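Local atomic coordinates of arsenite methyltransferase (Chlamydomonas reinhardtii, PDB entry 5EVJ), a protein that probably transfers methyl groups from S-adenosylmethionine to trivalent arsenic, giving mono-, di- and trimethylated products. Residues R272-L283 against N323-L333. The protein carries 15 engineered substitutions. Numbering follows the deposited sequence.
Sequences RLFKVPGQIEDL and NTASMVGESYL. Engineered in segment 323-333: Tyr332 (natural residue Trp).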
ATOM      1  N   ARG A 272       4.048  -1.288  -3.340  1.00 18.39           N
ATOM      2  CA  ARG A 272       4.306  -2.210  -2.285  1.00 19.95           C
ATOM      3  C   ARG A 272       5.673  -1.941  -1.677  1.00 23.00           C
ATOM      4  O   ARG A 272       6.705  -2.081  -2.347  1.00 26.18           O
ATOM      5  CB  ARG A 272       4.200  -3.633  -2.787  1.00 17.54           C
ATOM      6  CG  ARG A 272       2.848  -3.871  -3.466  1.00 17.16           C
ATOM      7  CD  ARG A 272       2.632  -5.388  -3.589  1.00 21.52           C
ATOM      8  NE  ARG A 272       2.237  -6.025  -2.323  1.00 21.79           N
ATOM      9  CZ  ARG A 272       1.552  -7.172  -2.202  1.00 22.86           C
ATOM     10  NH1 ARG A 272       1.210  -7.878  -3.266  1.00 19.84           N
ATOM     11  NH2 ARG A 272       1.175  -7.628  -0.976  1.00 23.17           N
ATOM     12  N   LEU A 273       5.676  -1.591  -0.384  1.00 21.92           N
ATOM     13  CA  LEU A 273       6.877  -1.188   0.292  1.00 21.38           C
ATOM     14  C   LEU A 273       7.081  -2.117   1.493  1.00 23.84           C
ATOM     15  O   LEU A 273       6.541  -1.871   2.613  1.00 22.46           O
ATOM     16  CB  LEU A 273       6.738   0.238   0.719  1.00 20.97           C
ATOM     17  CG  LEU A 273       7.195   1.403  -0.169  1.00 27.37           C
ATOM     18  CD1 LEU A 273       7.003   1.183  -1.663  1.00 23.78           C
ATOM     19  CD2 LEU A 273       6.531   2.702   0.296  1.00 26.12           C
ATOM     20  N   PHE A 274       7.881  -3.158   1.277  1.00 18.95           N
ATOM     21  CA  PHE A 274       8.066  -4.149   2.285  1.00 18.31           C
ATOM     22  C   PHE A 274       9.168  -3.773   3.143  1.00 20.53           C
ATOM     23  O   PHE A 274      10.187  -3.199   2.642  1.00 21.31           O
ATOM     24  CB  PHE A 274       8.417  -5.496   1.673  1.00 15.37           C
ATOM     25  CG  PHE A 274       7.232  -6.201   1.131  1.00 16.06           C
ATOM     26  CD1 PHE A 274       6.480  -7.077   1.954  1.00 15.54           C
ATOM     27  CD2 PHE A 274       6.816  -5.978  -0.182  1.00 14.05           C
ATOM     28  CE1 PHE A 274       5.357  -7.729   1.455  1.00 17.61           C
ATOM     29  CE2 PHE A 274       5.716  -6.643  -0.685  1.00 15.48           C
ATOM     30  CZ  PHE A 274       4.959  -7.539   0.112  1.00 16.33           C
ATOM     31  N   LYS A 275       9.026  -4.199   4.413  1.00 18.55           N
ATOM     32  CA  LYS A 275      10.069  -3.979   5.383  1.00 17.93           C
ATOM     33  C   LYS A 275      10.666  -5.313   5.841  1.00 15.88           C
ATOM     34  O   LYS A 275      10.048  -6.059   6.532  1.00 16.22           O
ATOM     35  CB  LYS A 275       9.520  -3.134   6.554  1.00 16.77           C
ATOM     36  CG  LYS A 275      10.470  -3.095   7.732  1.00 16.23           C
ATOM     37  CD  LYS A 275      10.103  -2.040   8.777  1.00 16.79           C
ATOM     38  CE  LYS A 275      10.946  -2.149  10.109  1.00 17.71           C
ATOM     39  NZ  LYS A 275      10.455  -1.085  11.124  1.00 18.42           N
ATOM     40  N   VAL A 276      11.888  -5.586   5.490  1.00 16.95           N
ATOM     41  CA  VAL A 276      12.504  -6.843   5.952  1.00 20.03           C
ATOM     42  C   VAL A 276      13.927  -6.511   6.320  1.00 20.25           C
ATOM     43  O   VAL A 276      14.856  -6.655   5.514  1.00 24.67           O
ATOM     44  CB  VAL A 276      12.400  -7.977   4.887  1.00 18.25           C
ATOM     45  CG1 VAL A 276      12.871  -9.265   5.502  1.00 19.83           C
ATOM     46  CG2 VAL A 276      10.974  -8.096   4.350  1.00 16.64           C
ATOM     47  N   PRO A 277      14.103  -5.998   7.527  1.00 21.90           N
ATOM     48  CA  PRO A 277      15.384  -5.354   7.875  1.00 24.89           C
ATOM     49  C   PRO A 277      16.590  -6.193   7.544  1.00 23.41           C
ATOM     50  O   PRO A 277      16.651  -7.373   7.872  1.00 24.63           O
ATOM     51  CB  PRO A 277      15.263  -5.107   9.421  1.00 24.43           C
ATOM     52  CG  PRO A 277      13.765  -4.923   9.620  1.00 23.96           C
ATOM     53  CD  PRO A 277      13.138  -5.950   8.652  1.00 24.98           C
ATOM     54  N   GLY A 278      17.575  -5.560   6.922  1.00 28.42           N
ATOM     55  CA  GLY A 278      18.852  -6.235   6.575  1.00 23.29           C
ATOM     56  C   GLY A 278      18.775  -7.050   5.283  1.00 23.93           C
ATOM     57  O   GLY A 278      19.800  -7.530   4.850  1.00 22.12           O
ATOM     58  N   GLN A 279      17.606  -7.151   4.635  1.00 21.44           N
ATOM     59  CA  GLN A 279      17.442  -8.097   3.530  1.00 23.50           C
ATOM     60  C   GLN A 279      17.191  -7.468   2.169  1.00 24.03           C
ATOM     61  O   GLN A 279      17.446  -8.133   1.166  1.00 26.30           O
ATOM     62  CB  GLN A 279      16.247  -9.051   3.810  1.00 22.14           C
ATOM     63  CG  GLN A 279      16.393  -9.914   5.082  1.00 21.67           C
ATOM     64  CD  GLN A 279      17.436 -11.029   4.879  1.00 24.94           C
ATOM     65  OE1 GLN A 279      18.582 -10.811   5.151  1.00 29.49           O
ATOM     66  NE2 GLN A 279      17.050 -12.184   4.291  1.00 25.60           N
ATOM     67  N   ILE A 280      16.635  -6.246   2.114  1.00 19.41           N
ATOM     68  CA  ILE A 280      16.095  -5.749   0.872  1.00 20.39           C
ATOM     69  C   ILE A 280      17.205  -4.909   0.190  1.00 23.20           C
ATOM     70  O   ILE A 280      17.756  -3.993   0.815  1.00 23.65           O
ATOM     71  CB  ILE A 280      14.789  -4.906   1.037  1.00 19.47           C
ATOM     72  CG1 ILE A 280      13.634  -5.673   1.756  1.00 17.80           C
ATOM     73  CG2 ILE A 280      14.280  -4.449  -0.317  1.00 17.34           C
ATOM     74  CD1 ILE A 280      13.409  -7.084   1.214  1.00 18.31           C
ATOM     75  N   GLU A 281      17.598  -5.282  -1.033  1.00 21.84           N
ATOM     76  CA  GLU A 281      18.828  -4.708  -1.675  1.00 20.21           C
ATOM     77  C   GLU A 281      18.397  -3.878  -2.820  1.00 19.50           C
ATOM     78  O   GLU A 281      17.237  -3.943  -3.208  1.00 20.70           O
ATOM     79  CB  GLU A 281      19.800  -5.803  -2.128  1.00 20.67           C
ATOM     80  CG  GLU A 281      20.368  -6.563  -0.939  1.00 19.98           C
ATOM     81  CD  GLU A 281      21.279  -7.695  -1.350  1.00 22.66           C
ATOM     82  OE1 GLU A 281      20.791  -8.828  -1.505  1.00 22.15           O
ATOM     83  OE2 GLU A 281      22.530  -7.519  -1.406  1.00 24.81           O
ATOM     84  N   ASP A 282      19.267  -3.043  -3.349  1.00 21.28           N
ATOM     85  CA  ASP A 282      18.836  -2.198  -4.469  1.00 22.15           C
ATOM     86  C   ASP A 282      19.126  -2.818  -5.797  1.00 22.11           C
ATOM     87  O   ASP A 282      19.079  -2.136  -6.776  1.00 20.04           O
ATOM     88  CB  ASP A 282      19.476  -0.787  -4.440  1.00 20.96           C
ATOM     89  CG  ASP A 282      21.031  -0.806  -4.402  1.00 26.28           C
ATOM     90  OD1 ASP A 282      21.696  -1.853  -4.645  1.00 25.18           O
ATOM     91  OD2 ASP A 282      21.638   0.295  -4.164  1.00 28.98           O
ATOM     92  N   LEU A 283      19.426  -4.101  -5.853  1.00 23.15           N
ATOM     93  CA  LEU A 283      19.340  -4.786  -7.168  1.00 25.69           C
ATOM     94  C   LEU A 283      18.725  -6.136  -6.889  1.00 25.25           C
ATOM     95  O   LEU A 283      18.778  -6.616  -5.746  1.00 26.85           O
ATOM     96  CB  LEU A 283      20.736  -4.994  -7.804  1.00 24.20           C
ATOM     97  CG  LEU A 283      21.484  -3.717  -8.324  1.00 26.11           C
ATOM     98  CD1 LEU A 283      22.913  -4.110  -8.723  1.00 26.81           C
ATOM     99  CD2 LEU A 283      20.817  -2.984  -9.489  1.00 21.20           C
ATOM    100  N   ASN A 323      15.263 -10.461  -3.022  1.00 17.66           N
ATOM    101  CA  ASN A 323      14.251  -9.495  -2.601  1.00 19.32           C
ATOM    102  C   ASN A 323      12.916 -10.129  -2.617  1.00 18.42           C
ATOM    103  O   ASN A 323      12.168 -10.098  -1.622  1.00 20.28           O
ATOM    104  CB  ASN A 323      14.236  -8.210  -3.469  1.00 17.29           C
ATOM    105  CG  ASN A 323      15.358  -7.225  -3.098  1.00 19.79           C
ATOM    106  OD1 ASN A 323      16.156  -7.462  -2.160  1.00 17.53           O
ATOM    107  ND2 ASN A 323      15.422  -6.109  -3.838  1.00 18.89           N
ATOM    108  N   THR A 324      12.584 -10.666  -3.774  1.00 17.92           N
ATOM    109  CA  THR A 324      11.326 -11.308  -3.986  1.00 17.59           C
ATOM    110  C   THR A 324      11.205 -12.484  -2.993  1.00 17.54           C
ATOM    111  O   THR A 324      10.137 -12.661  -2.433  1.00 18.77           O
ATOM    112  CB  THR A 324      11.279 -11.864  -5.432  1.00 17.01           C
ATOM    113  OG1 THR A 324      11.189 -10.737  -6.333  1.00 17.27           O
ATOM    114  CG2 THR A 324      10.028 -12.757  -5.571  1.00 14.61           C
ATOM    115  N   ALA A 325      12.272 -13.268  -2.787  1.00 16.73           N
ATOM    116  CA  ALA A 325      12.174 -14.382  -1.809  1.00 19.78           C
ATOM    117  C   ALA A 325      11.819 -13.833  -0.396  1.00 20.47           C
ATOM    118  O   ALA A 325      11.092 -14.457   0.369  1.00 23.49           O
ATOM    119  CB  ALA A 325      13.455 -15.234  -1.762  1.00 17.36           C
ATOM    120  N   SER A 326      12.350 -12.667  -0.059  1.00 20.33           N
ATOM    121  CA  SER A 326      12.088 -12.034   1.227  1.00 19.86           C
ATOM    122  C   SER A 326      10.637 -11.565   1.261  1.00 20.48           C
ATOM    123  O   SER A 326       9.961 -11.694   2.300  1.00 23.41           O
ATOM    124  CB  SER A 326      13.045 -10.795   1.451  1.00 17.63           C
ATOM    125  OG  SER A 326      14.370 -11.232   1.749  1.00 20.56           O
ATOM    126  N   MET A 327      10.182 -10.947   0.175  1.00 16.97           N
ATOM    127  CA  MET A 327       8.846 -10.408   0.169  1.00 17.58           C
ATOM    128  C   MET A 327       7.673 -11.402   0.307  1.00 19.82           C
ATOM    129  O   MET A 327       6.559 -11.018   0.766  1.00 15.76           O
ATOM    130  CB  MET A 327       8.615  -9.578  -1.095  1.00 19.30           C
ATOM    131  CG  MET A 327       9.592  -8.386  -1.211  1.00 19.62           C
ATOM    132  SD  MET A 327       9.477  -7.398  -2.731  1.00 23.58           S
ATOM    133  CE  MET A 327      10.802  -6.198  -2.456  1.00 17.77           C
ATOM    134  N   VAL A 328       7.882 -12.633  -0.205  1.00 19.10           N
ATOM    135  CA  VAL A 328       6.839 -13.635  -0.192  1.00 17.64           C
ATOM    136  C   VAL A 328       7.217 -14.637   0.874  1.00 18.06           C
ATOM    137  O   VAL A 328       6.352 -15.275   1.423  1.00 16.45           O
ATOM    138  CB  VAL A 328       6.650 -14.355  -1.561  1.00 18.01           C
ATOM    139  CG1 VAL A 328       6.397 -13.297  -2.634  1.00 16.93           C
ATOM    140  CG2 VAL A 328       7.820 -15.313  -1.885  1.00 16.00           C
ATOM    141  N   GLY A 329       8.494 -14.738   1.240  1.00 18.07           N
ATOM    142  CA  GLY A 329       8.741 -15.800   2.203  1.00 19.54           C
ATOM    143  C   GLY A 329       9.270 -15.407   3.564  1.00 22.72           C
ATOM    144  O   GLY A 329       9.704 -16.299   4.298  1.00 20.87           O
ATOM    145  N   GLU A 330       9.339 -14.102   3.860  1.00 20.97           N
ATOM    146  CA  GLU A 330       9.963 -13.634   5.135  1.00 23.89           C
ATOM    147  C   GLU A 330       9.092 -12.532   5.648  1.00 21.99           C
ATOM    148  O   GLU A 330       9.409 -11.935   6.616  1.00 24.31           O
ATOM    149  CB  GLU A 330      11.408 -13.061   4.937  1.00 24.95           C
ATOM    150  CG  GLU A 330      12.572 -14.091   4.862  1.00 28.56           C
ATOM    151  CD  GLU A 330      13.780 -13.599   4.000  1.00 31.78           C
ATOM    152  OE1 GLU A 330      14.205 -12.453   4.178  1.00 29.62           O
ATOM    153  OE2 GLU A 330      14.308 -14.329   3.091  1.00 33.22           O
ATOM    154  N   SER A 331       8.013 -12.247   4.945  1.00 20.24           N
ATOM    155  CA  SER A 331       7.025 -11.283   5.333  1.00 19.35           C
ATOM    156  C   SER A 331       5.786 -11.955   5.935  1.00 19.77           C
ATOM    157  O   SER A 331       5.771 -13.154   6.246  1.00 20.44           O
ATOM    158  CB  SER A 331       6.567 -10.553   4.089  1.00 17.64           C
ATOM    159  OG  SER A 331       5.743 -11.434   3.252  1.00 19.81           O
ATOM    160  N   TYR A 332       4.718 -11.178   6.031  1.00 19.75           N
ATOM    161  CA  TYR A 332       3.458 -11.674   6.583  1.00 20.86           C
ATOM    162  C   TYR A 332       2.825 -12.634   5.621  1.00 21.12           C
ATOM    163  O   TYR A 332       1.875 -13.322   5.985  1.00 21.37           O
ATOM    164  CB  TYR A 332       2.479 -10.535   6.842  1.00 18.58           C
ATOM    165  CG  TYR A 332       1.974  -9.824   5.607  1.00 21.85           C
ATOM    166  CD1 TYR A 332       2.677  -8.729   5.049  1.00 20.87           C
ATOM    167  CD2 TYR A 332       0.746 -10.180   5.023  1.00 19.03           C
ATOM    168  CE1 TYR A 332       2.181  -8.034   3.956  1.00 17.31           C
ATOM    169  CE2 TYR A 332       0.282  -9.517   3.957  1.00 19.21           C
ATOM    170  CZ  TYR A 332       1.010  -8.449   3.404  1.00 18.68           C
ATOM    171  OH  TYR A 332       0.467  -7.797   2.310  1.00 16.99           O
ATOM    172  N   LEU A 333       3.336 -12.679   4.391  1.00 20.61           N
ATOM    173  CA  LEU A 333       2.728 -13.522   3.362  1.00 20.27           C
ATOM    174  C   LEU A 333       3.340 -14.900   3.468  1.00 19.35           C
ATOM    175  O   LEU A 333       2.877 -15.794   2.804  1.00 23.13           O
ATOM    176  CB  LEU A 333       3.031 -13.003   1.964  1.00 17.81           C
ATOM    177  CG  LEU A 333       2.451 -11.696   1.483  1.00 18.21           C
ATOM    178  CD1 LEU A 333       3.175 -11.172   0.224  1.00 16.28           C
ATOM    179  CD2 LEU A 333       0.920 -11.834   1.278  1.00 18.29           C
TER
HETATM  180  O   HOH W   1      18.355  -9.326  -1.973  1.00 19.82           O
HETATM  181  O   HOH W   2      17.469  -8.968  -4.565  1.00 23.67           O
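Arg272 brings an edge of its guanidinium near the hydroxyl of the engineered Tyr332, and Glu194 binds both: a salt bridge to the arginine, a hydrogen bond to the tyrosine. Phe274, flat and apolar, suits the spot against helix 322-329: Met327 CB lies over the centre of its ring, 4.1 Å from the centroid, a CH-pi contact. Met327 SD adds an oblique Met-aromatic contact, and Leu333 CD1 approaches Phe274 CZ at 4.0 Å. Here strand 266-274 of the mixed Rossmann-like methyltransferase sheet runs out into a loop, which passes along helix 322-329. Val276, branched and apolar, packs along the stem of Glu330, its CG1 near Glu330 CB and 3.7 Å from Glu330 OE1. Gln279, its chain bent at chi2 (-73°), sends NE2 to Glu330 OE1 at 2.9 Å; Ser326 OG bonds that oxygen from the opposite face of the carboxylate, and also lies in hydrogen-bonding range of Gly322 O. Branched Ile280 fills in with CD1 on Ser326 CB, 3.7 Å away. At Glu281 the backbone is read by an amide that both accepts and donates: Glu281 N gives to Asn323 OD1 (2.8 Å, 168°), and Asn323 ND2 to Glu281 O (2.9 Å) and to Asp241 OD2. A leucine in place of Asn323 would probably leave Glu281 N and O, and the Asp241 carboxylate, without these mates.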